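Local structure of 4-oxalocrotonate decarboxylase NahK (Pseudomonas putida, 5D2G) at residues S120-P125 against V160-S165. The protein catalyses the metal-dependent decarboxylation of (3E)-2-oxohex-3-enedioate to 2-oxopent-4-enoate and carbon dioxide in the breakdown of aromatic hydrocarbons. The protein carries 1 engineered substitution. Residues are numbered along the deposited sequence; the frame is centred on the assembly and turned at random.
Sequences SKLIHP and VEVIDS. With MG (magnesium ion), chain B.
D164 holds two consecutive backbone amides with one carboxylate. I123 N reaches OD2 of D164 at 2.7 Å, nearly straight (N-H...O angle 177°). H124 N reaches OD1 of D164 at 2.6 Å. Both oxygens are met on their syn sides, moderately out of the carboxylate plane. With chi1 at -172°, the D164 side chain extends away from its own backbone N, and this brings the carboxylate to the two loop amides. The H124 ring, turned 85° from that carboxylate, gives a weak, bent bond from NE2 to S165 O at 2.7 Å, while CG2 of I123 covers one ring face. Water 1 links the two backbones, donating to H124 O and accepting from S165 N. With an alanine at D164, the I123 and H124 amides would probably be left without these acceptors and the 120-125 loop freer to shift. CG1 of V162 makes apolar contacts with P125 CB at 3.6 Å and L122 CD1 at 4.0 Å. Backbone hydrogen bonds between I163 and K126 and between E161 and E128 pair strand 153-163 antiparallel with strand 126-135. Three residues before D164, E161 salt-bridges 2-oxoglutarate-binding K83 through OE2. Its OE1 binds magnesium at 1.9 Å with E128, E130 and three waters, the three-carboxylate metal site characteristic of the FAA-hydrolase fold.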
ATOM      1  N   SER A 120      -8.994 -17.418  -4.008  1.00 10.20           N
ATOM      2  CA  SER A 120      -9.872 -17.470  -5.171  1.00 10.31           C
ATOM      3  C   SER A 120     -10.478 -16.103  -5.456  1.00  9.75           C
ATOM      4  O   SER A 120     -11.022 -15.866  -6.542  1.00 10.64           O
ATOM      5  CB  SER A 120     -10.967 -18.533  -5.012  1.00 11.86           C
ATOM      6  OG  SER A 120     -11.902 -18.145  -4.023  1.00 14.89           O
ATOM      7  N   LYS A 121     -10.365 -15.191  -4.486  1.00  9.31           N
ATOM      8  CA  LYS A 121     -10.802 -13.814  -4.687  1.00  8.83           C
ATOM      9  C   LYS A 121      -9.662 -12.916  -5.164  1.00  8.34           C
ATOM     10  O   LYS A 121      -9.845 -11.696  -5.339  1.00  7.96           O
ATOM     11  CB  LYS A 121     -11.385 -13.247  -3.386  1.00  8.75           C
ATOM     12  CG  LYS A 121     -12.688 -13.904  -2.963  1.00  9.35           C
ATOM     13  CD  LYS A 121     -13.275 -13.234  -1.716  1.00 19.08           C
ATOM     14  CE  LYS A 121     -14.545 -13.957  -1.283  1.00 25.17           C
ATOM     15  NZ  LYS A 121     -15.103 -13.461   0.015  1.00 28.69           N
ATOM     16  N   LEU A 122      -8.484 -13.508  -5.356  1.00  9.99           N
ATOM     17  CA  LEU A 122      -7.301 -12.730  -5.740  1.00 11.92           C
ATOM     18  C   LEU A 122      -6.707 -13.316  -7.005  1.00  9.75           C
ATOM     19  O   LEU A 122      -6.987 -14.470  -7.344  1.00 13.02           O
ATOM     20  CB  LEU A 122      -6.268 -12.763  -4.619  1.00  8.08           C
ATOM     21  CG  LEU A 122      -6.817 -12.294  -3.276  1.00  9.97           C
ATOM     22  CD1 LEU A 122      -5.745 -12.410  -2.219  1.00  9.20           C
ATOM     23  CD2 LEU A 122      -7.285 -10.848  -3.384  1.00  8.60           C
ATOM     24  N   ILE A 123      -5.880 -12.532  -7.695  1.00  9.35           N
ATOM     25  CA  ILE A 123      -5.319 -12.980  -8.976  1.00  8.98           C
ATOM     26  C   ILE A 123      -3.961 -13.639  -8.790  1.00 11.86           C
ATOM     27  O   ILE A 123      -3.794 -14.831  -9.033  1.00 11.04           O
ATOM     28  CB  ILE A 123      -5.213 -11.816  -9.963  1.00  8.88           C
ATOM     29  CG1 ILE A 123      -6.580 -11.167 -10.126  1.00  9.14           C
ATOM     30  CG2 ILE A 123      -4.698 -12.294 -11.320  1.00 10.98           C
ATOM     31  CD1 ILE A 123      -6.550  -9.832 -10.865  1.00  8.50           C
ATOM     32  N   HIS A 124      -2.984 -12.858  -8.362  1.00  9.68           N
ATOM     33  CA  HIS A 124      -1.663 -13.394  -8.122  1.00  9.95           C
ATOM     34  C   HIS A 124      -1.063 -12.656  -6.944  1.00 12.10           C
ATOM     35  O   HIS A 124      -0.166 -11.818  -7.108  1.00  9.47           O
ATOM     36  CB  HIS A 124      -0.772 -13.289  -9.362  1.00 14.10           C
ATOM     37  CG  HIS A 124      -1.179 -12.222 -10.338  1.00 18.35           C
ATOM     38  ND1 HIS A 124      -1.187 -12.433 -11.705  1.00 23.78           N
ATOM     39  CD2 HIS A 124      -1.573 -10.937 -10.157  1.00 14.03           C
ATOM     40  CE1 HIS A 124      -1.574 -11.327 -12.319  1.00 24.90           C
ATOM     41  NE2 HIS A 124      -1.806 -10.402 -11.403  1.00 17.00           N
ATOM     42  N   PRO A 125      -1.569 -12.964  -5.741  1.00 13.68           N
ATOM     43  CA  PRO A 125      -1.223 -12.153  -4.568  1.00 14.44           C
ATOM     44  C   PRO A 125       0.203 -12.387  -4.067  1.00 12.42           C
ATOM     45  O   PRO A 125       0.797 -13.461  -4.247  1.00  9.81           O
ATOM     46  CB  PRO A 125      -2.229 -12.613  -3.513  1.00  8.48           C
ATOM     47  CG  PRO A 125      -2.525 -14.079  -3.903  1.00  9.07           C
ATOM     48  CD  PRO A 125      -2.456 -14.101  -5.416  1.00 10.32           C
ATOM     49  N   VAL A 160       0.825  -6.674   7.536  1.00 12.44           N
ATOM     50  CA  VAL A 160       1.271  -7.308   6.309  1.00  9.18           C
ATOM     51  C   VAL A 160       0.295  -6.904   5.222  1.00  9.08           C
ATOM     52  O   VAL A 160      -0.916  -7.021   5.420  1.00 12.71           O
ATOM     53  CB  VAL A 160       1.265  -8.840   6.462  1.00  9.77           C
ATOM     54  CG1 VAL A 160       1.453  -9.519   5.113  1.00  9.57           C
ATOM     55  CG2 VAL A 160       2.329  -9.267   7.468  1.00 10.71           C
ATOM     56  N   GLU A 161       0.799  -6.405   4.091  1.00  8.00           N
ATOM     57  CA  GLU A 161      -0.096  -6.124   2.978  1.00 10.47           C
ATOM     58  C   GLU A 161      -0.146  -7.325   2.062  1.00  8.70           C
ATOM     59  O   GLU A 161       0.868  -7.980   1.832  1.00 10.28           O
ATOM     60  CB  GLU A 161       0.342  -4.910   2.156  1.00  9.29           C
ATOM     61  CG  GLU A 161      -0.806  -4.407   1.274  1.00  8.31           C
ATOM     62  CD  GLU A 161      -0.489  -3.152   0.488  1.00 10.36           C
ATOM     63  OE1 GLU A 161       0.692  -2.739   0.428  1.00 11.22           O
ATOM     64  OE2 GLU A 161      -1.448  -2.580  -0.073  1.00  7.13           O
ATOM     65  N   VAL A 162      -1.328  -7.621   1.539  1.00  8.96           N
ATOM     66  CA  VAL A 162      -1.404  -8.541   0.425  1.00 10.22           C
ATOM     67  C   VAL A 162      -1.598  -7.640  -0.770  1.00  9.40           C
ATOM     68  O   VAL A 162      -2.597  -6.899  -0.839  1.00  8.11           O
ATOM     69  CB  VAL A 162      -2.600  -9.478   0.521  1.00 11.62           C
ATOM     70  CG1 VAL A 162      -2.567 -10.451  -0.652  1.00  7.67           C
ATOM     71  CG2 VAL A 162      -2.580 -10.237   1.855  1.00  9.26           C
ATOM     72  N   ILE A 163      -0.641  -7.657  -1.691  1.00  8.34           N
ATOM     73  CA  ILE A 163      -0.788  -6.838  -2.889  1.00  8.81           C
ATOM     74  C   ILE A 163      -1.102  -7.771  -4.038  1.00  7.67           C
ATOM     75  O   ILE A 163      -0.735  -8.940  -4.016  1.00 10.01           O
ATOM     76  CB  ILE A 163       0.465  -6.003  -3.208  1.00  7.00           C
ATOM     77  CG1 ILE A 163       1.696  -6.896  -3.354  1.00  7.65           C
ATOM     78  CG2 ILE A 163       0.703  -4.938  -2.135  1.00  8.57           C
ATOM     79  CD1 ILE A 163       2.971  -6.099  -3.710  1.00  7.98           C
ATOM     80  N   ASP A 164      -1.806  -7.255  -5.038  1.00  6.92           N
ATOM     81  CA  ASP A 164      -2.230  -8.099  -6.133  1.00  8.66           C
ATOM     82  C   ASP A 164      -2.446  -7.178  -7.302  1.00 10.57           C
ATOM     83  O   ASP A 164      -3.511  -6.587  -7.444  1.00 13.62           O
ATOM     84  CB  ASP A 164      -3.526  -8.810  -5.735  1.00  7.13           C
ATOM     85  CG  ASP A 164      -3.949  -9.866  -6.715  1.00  7.82           C
ATOM     86  OD1 ASP A 164      -3.093 -10.399  -7.455  1.00  9.17           O
ATOM     87  OD2 ASP A 164      -5.167 -10.166  -6.729  1.00  7.51           O
ATOM     88  N   SER A 165      -1.415  -7.021  -8.126  1.00  7.63           N
ATOM     89  CA  SER A 165      -1.574  -6.221  -9.322  1.00  8.50           C
ATOM     90  C   SER A 165      -2.639  -6.868 -10.173  1.00 11.95           C
ATOM     91  O   SER A 165      -2.629  -8.086 -10.372  1.00  9.67           O
ATOM     92  CB  SER A 165      -0.281  -6.173 -10.123  1.00 10.84           C
ATOM     93  OG  SER A 165      -0.483  -5.344 -11.258  1.00  8.75           O
TER
HETATM   94 MG    MG B 301       2.535  -2.206   0.627  1.00  9.15          MG
HETATM   95  O   HOH W   1       0.461  -9.492  -8.025  1.00 24.35           O
HETATM   96  O   HOH W   2       2.055  -0.391   1.398  1.00  6.22           O
HETATM   97  O   HOH W   3       2.607  -1.385  -1.105  1.00 17.86           O
HETATM   98  O   HOH W   4       4.516  -1.544   0.186  1.00 14.31           O